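Local atomic coordinates of hypothetical protein Atu0492 (Agrobacterium tumefaciens, PDB entry 2GMY), a protein that is of unknown function but, as a probable relative of AhpD in the carboxymuconolactone decarboxylase family, may take part in antioxidant defence. Residues V18-G29 against K122-W133. Sequence-based numbering, arbitrary orientation.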
loop_
_atom_site.group_PDB
_atom_site.type_symbol
_atom_site.label_atom_id
_atom_site.label_comp_id
_atom_site.label_asym_id
_atom_site.label_seq_id
_atom_site.Cartn_x
_atom_site.Cartn_y
_atom_site.Cartn_z
ATOM N N VAL A 18 14.241 2.027 -28.487
ATOM C CA VAL A 18 13.456 2.913 -27.627
ATOM C C VAL A 18 13.368 4.305 -28.240
ATOM O O VAL A 18 12.309 4.927 -28.196
ATOM C CB VAL A 18 13.983 2.958 -26.171
ATOM C CG1 VAL A 18 13.108 3.861 -25.318
ATOM C CG2 VAL A 18 14.006 1.571 -25.560
ATOM N N MET A 19 14.463 4.767 -28.848
ATOM C CA MET A 19 14.464 6.068 -29.537
ATOM C C MET A 19 13.484 6.130 -30.714
ATOM O O MET A 19 12.905 7.196 -30.982
ATOM C CB MET A 19 15.877 6.467 -29.986
ATOM C CG MET A 19 16.776 6.960 -28.860
ATOM S SD MET A 19 16.209 8.409 -27.870
ATOM C CE MET A 19 15.454 9.505 -29.055
ATOM N N ALA A 20 13.280 4.998 -31.393
ATOM C CA ALA A 20 12.298 4.934 -32.482
ATOM C C ALA A 20 10.877 5.117 -31.946
ATOM O O ALA A 20 10.050 5.816 -32.551
ATOM C CB ALA A 20 12.433 3.641 -33.272
ATOM N N LEU A 21 10.591 4.502 -30.799
ATOM C CA LEU A 21 9.267 4.670 -30.193
ATOM C C LEU A 21 9.060 6.118 -29.759
ATOM O O LEU A 21 7.983 6.695 -29.974
ATOM C CB LEU A 21 9.068 3.716 -29.013
ATOM C CG LEU A 21 7.716 3.821 -28.294
ATOM C CD1 LEU A 21 6.530 3.658 -29.243
ATOM C CD2 LEU A 21 7.652 2.794 -27.161
ATOM N N GLU A 22 10.097 6.701 -29.159
ATOM C CA GLU A 22 10.076 8.112 -28.772
ATOM C C GLU A 22 9.799 9.024 -29.976
ATOM O O GLU A 22 8.989 9.948 -29.903
ATOM C CB GLU A 22 11.407 8.476 -28.117
ATOM C CG GLU A 22 11.505 9.911 -27.607
ATOM C CD GLU A 22 10.471 10.229 -26.533
ATOM O OE1 GLU A 22 10.154 9.341 -25.720
ATOM O OE2 GLU A 22 9.974 11.373 -26.526
ATOM N N ASN A 23 10.464 8.738 -31.098
ATOM C CA ASN A 23 10.240 9.488 -32.326
ATOM C C ASN A 23 8.789 9.381 -32.808
ATOM O O ASN A 23 8.218 10.368 -33.274
ATOM C CB ASN A 23 11.227 8.995 -33.391
ATOM C CG ASN A 23 11.189 9.822 -34.662
ATOM O OD1 ASN A 23 10.954 11.038 -34.644
ATOM N ND2 ASN A 23 11.416 9.155 -35.788
ATOM N N TYR A 24 8.183 8.197 -32.688
ATOM C CA TYR A 24 6.765 8.093 -33.005
ATOM C C TYR A 24 5.943 9.044 -32.130
ATOM O O TYR A 24 5.121 9.805 -32.639
ATOM C CB TYR A 24 6.192 6.679 -32.893
ATOM C CG TYR A 24 4.695 6.784 -32.933
ATOM C CD1 TYR A 24 4.044 7.097 -34.122
ATOM C CD2 TYR A 24 3.934 6.685 -31.760
ATOM C CE1 TYR A 24 2.674 7.272 -34.165
ATOM C CE2 TYR A 24 2.550 6.857 -31.792
ATOM C CZ TYR A 24 1.935 7.151 -32.997
ATOM O OH TYR A 24 0.573 7.320 -33.047
ATOM N N VAL A 25 6.158 8.982 -30.820
ATOM C CA VAL A 25 5.362 9.791 -29.892
ATOM C C VAL A 25 5.456 11.262 -30.279
ATOM O O VAL A 25 4.435 11.942 -30.408
ATOM C CB VAL A 25 5.793 9.595 -28.431
ATOM C CG1 VAL A 25 5.021 10.566 -27.527
ATOM C CG2 VAL A 25 5.534 8.136 -28.002
ATOM N N GLN A 26 6.687 11.722 -30.508
ATOM C CA GLN A 26 6.951 13.116 -30.851
ATOM C C GLN A 26 6.227 13.594 -32.106
ATOM O O GLN A 26 5.803 14.744 -32.175
ATOM C CB GLN A 26 8.458 13.349 -31.002
ATOM C CG GLN A 26 9.195 13.332 -29.677
ATOM C CD GLN A 26 8.540 14.233 -28.641
ATOM O OE1 GLN A 26 8.420 15.448 -28.834
ATOM N NE2 GLN A 26 8.099 13.637 -27.543
ATOM N N SER A 27 6.080 12.723 -33.096
ATOM C CA SER A 27 5.471 13.169 -34.344
ATOM C C SER A 27 4.071 12.600 -34.521
ATOM O O SER A 27 3.522 12.605 -35.631
ATOM C CB SER A 27 6.356 12.814 -35.534
ATOM O OG SER A 27 6.691 11.444 -35.515
ATOM N N SER A 28 3.483 12.132 -33.421
ATOM C CA SER A 28 2.192 11.454 -33.483
ATOM C C SER A 28 1.017 12.362 -33.833
ATOM O O SER A 28 -0.020 11.878 -34.291
ATOM C CB SER A 28 1.897 10.756 -32.153
ATOM O OG SER A 28 1.691 11.723 -31.142
ATOM N N GLY A 29 1.177 13.665 -33.615
ATOM C CA GLY A 29 0.085 14.619 -33.815
ATOM C C GLY A 29 -0.541 15.109 -32.513
ATOM O O GLY A 29 -1.294 16.083 -32.511
ATOM N N LYS A 122 -2.913 7.242 -28.953
ATOM C CA LYS A 122 -1.653 8.021 -28.952
ATOM C C LYS A 122 -1.206 8.354 -27.523
ATOM O O LYS A 122 -0.048 8.176 -27.154
ATOM C CB LYS A 122 -1.815 9.309 -29.766
ATOM C CG LYS A 122 -2.102 9.064 -31.239
ATOM C CD LYS A 122 -2.286 10.381 -31.970
ATOM C CE LYS A 122 -2.474 10.135 -33.454
ATOM N NZ LYS A 122 -2.729 11.431 -34.133
ATOM N N ILE A 123 -2.152 8.827 -26.717
ATOM C CA ILE A 123 -1.885 9.135 -25.309
ATOM C C ILE A 123 -1.353 7.923 -24.548
ATOM O O ILE A 123 -0.371 8.030 -23.794
ATOM C CB ILE A 123 -3.176 9.639 -24.641
ATOM C CG1 ILE A 123 -3.468 11.068 -25.090
ATOM C CG2 ILE A 123 -3.096 9.585 -23.097
ATOM C CD1 ILE A 123 -4.924 11.444 -24.893
ATOM N N THR A 124 -2.005 6.775 -24.740
ATOM C CA THR A 124 -1.681 5.585 -23.961
ATOM C C THR A 124 -0.321 4.998 -24.374
ATOM O O THR A 124 0.448 4.552 -23.529
ATOM C CB THR A 124 -2.837 4.561 -23.997
ATOM O OG1 THR A 124 -4.060 5.218 -23.600
ATOM C CG2 THR A 124 -2.564 3.416 -23.039
ATOM N N VAL A 125 -0.004 5.046 -25.662
ATOM C CA VAL A 125 1.346 4.675 -26.104
ATOM C C VAL A 125 2.383 5.647 -25.516
ATOM O O VAL A 125 3.456 5.226 -25.078
ATOM C CB VAL A 125 1.419 4.653 -27.655
ATOM C CG1 VAL A 125 2.852 4.489 -28.138
ATOM C CG2 VAL A 125 0.526 3.524 -28.209
ATOM N N ALA A 126 2.063 6.941 -25.496
ATOM C CA ALA A 126 2.959 7.936 -24.899
ATOM C C ALA A 126 3.203 7.622 -23.401
ATOM O O ALA A 126 4.334 7.698 -22.918
ATOM C CB ALA A 126 2.389 9.336 -25.075
ATOM N N ILE A 127 2.147 7.239 -22.681
ATOM C CA ILE A 127 2.295 6.856 -21.267
ATOM C C ILE A 127 3.207 5.630 -21.168
ATOM O O ILE A 127 4.077 5.561 -20.299
ATOM C CB ILE A 127 0.928 6.570 -20.608
ATOM C CG1 ILE A 127 0.083 7.857 -20.535
ATOM C CG2 ILE A 127 1.105 6.006 -19.175
ATOM C CD1 ILE A 127 -1.430 7.613 -20.301
ATOM N N GLY A 128 3.016 4.665 -22.064
ATOM C CA GLY A 128 3.887 3.480 -22.087
ATOM C C GLY A 128 5.343 3.866 -22.328
ATOM O O GLY A 128 6.249 3.371 -21.626
ATOM N N ALA A 129 5.569 4.749 -23.307
ATOM C CA ALA A 129 6.920 5.178 -23.663
ATOM C C ALA A 129 7.656 5.836 -22.488
ATOM O O ALA A 129 8.793 5.472 -22.184
ATOM C CB ALA A 129 6.897 6.096 -24.882
ATOM N N ILE A 130 7.012 6.775 -21.796
ATOM C CA ILE A 130 7.710 7.425 -20.684
ATOM C C ILE A 130 7.929 6.417 -19.562
ATOM O O ILE A 130 8.955 6.440 -18.893
ATOM C CB ILE A 130 7.005 8.726 -20.197
ATOM C CG1 ILE A 130 7.843 9.426 -19.113
ATOM C CG2 ILE A 130 5.573 8.453 -19.781
ATOM C CD1 ILE A 130 9.268 9.838 -19.581
ATOM N N ASN A 131 6.981 5.497 -19.388
ATOM C CA ASN A 131 7.151 4.480 -18.357
ATOM C C ASN A 131 8.376 3.587 -18.626
ATOM O O ASN A 131 9.024 3.101 -17.692
ATOM C CB ASN A 131 5.870 3.662 -18.186
ATOM C CG ASN A 131 4.975 4.253 -17.123
ATOM O OD1 ASN A 131 5.116 3.955 -15.935
ATOM N ND2 ASN A 131 4.070 5.135 -17.536
ATOM N N THR A 132 8.701 3.410 -19.910
ATOM C CA THR A 132 9.905 2.691 -20.307
ATOM C C THR A 132 11.155 3.529 -19.999
ATOM O O THR A 132 12.092 3.039 -19.357
ATOM C CB THR A 132 9.828 2.266 -21.781
ATOM O OG1 THR A 132 8.834 1.231 -21.904
ATOM C CG2 THR A 132 11.171 1.706 -22.260
ATOM N N TRP A 133 11.178 4.783 -20.441
ATOM C CA TRP A 133 12.330 5.645 -20.135
ATOM C C TRP A 133 12.567 5.746 -18.626
ATOM O O TRP A 133 13.710 5.683 -18.167
ATOM C CB TRP A 133 12.150 7.050 -20.706
ATOM C CG TRP A 133 12.310 7.158 -22.184
ATOM C CD1 TRP A 133 11.355 7.548 -23.082
ATOM C CD2 TRP A 133 13.502 6.912 -22.943
ATOM N NE1 TRP A 133 11.882 7.551 -24.358
ATOM C CE2 TRP A 133 13.196 7.162 -24.299
ATOM C CE3 TRP A 133 14.800 6.499 -22.606
ATOM C CZ2 TRP A 133 14.150 7.015 -25.334
ATOM C CZ3 TRP A 133 15.746 6.346 -23.627
ATOM C CH2 TRP A 133 15.413 6.603 -24.974
#
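W133 and V18 slide past each other in opposite directions at one end of this helix pair, and K122 closes the other end on S28. From K122 CB, CG stands anti to the carbonyl carbon (chi1 -63°), and the chain, extended beyond it, carries NZ just past the C-terminal end of helix 12-26. CG passes 3.7 Å from Y24 OH, where the two side chains cross at about a right angle; CD and CE come up to S28 O, CE to 3.1 Å, and NZ donates to it at 2.8 Å. E118 is a weak, long ion partner of the same ammonium. V18 CG1 sits over one face of the W133 six-membered ring, 3.5 Å from its centroid, a CH-pi contact. M19 SD reaches W133 CH2 obliquely at 3.5 Å, a Met-aromatic contact. The indole NE1 gives a bent bond (134°) to E22 OE1, 2.8 Å away on the anti side but tilted out of the carboxylate plane; E22 OE2 is salt-bridged to K39, so both oxygens are engaged. Between these ends, V25 CG1 meets A126 CB at 3.8 Å, while L21 packs on V125 and A129. Helices 12-26 and 117-139 thus run in opposite senses but inclined, 144° between segment directions, within the all-helical AhpD-like fold, and form part of its subunit interface, V125 packing on V18 of the second subunit.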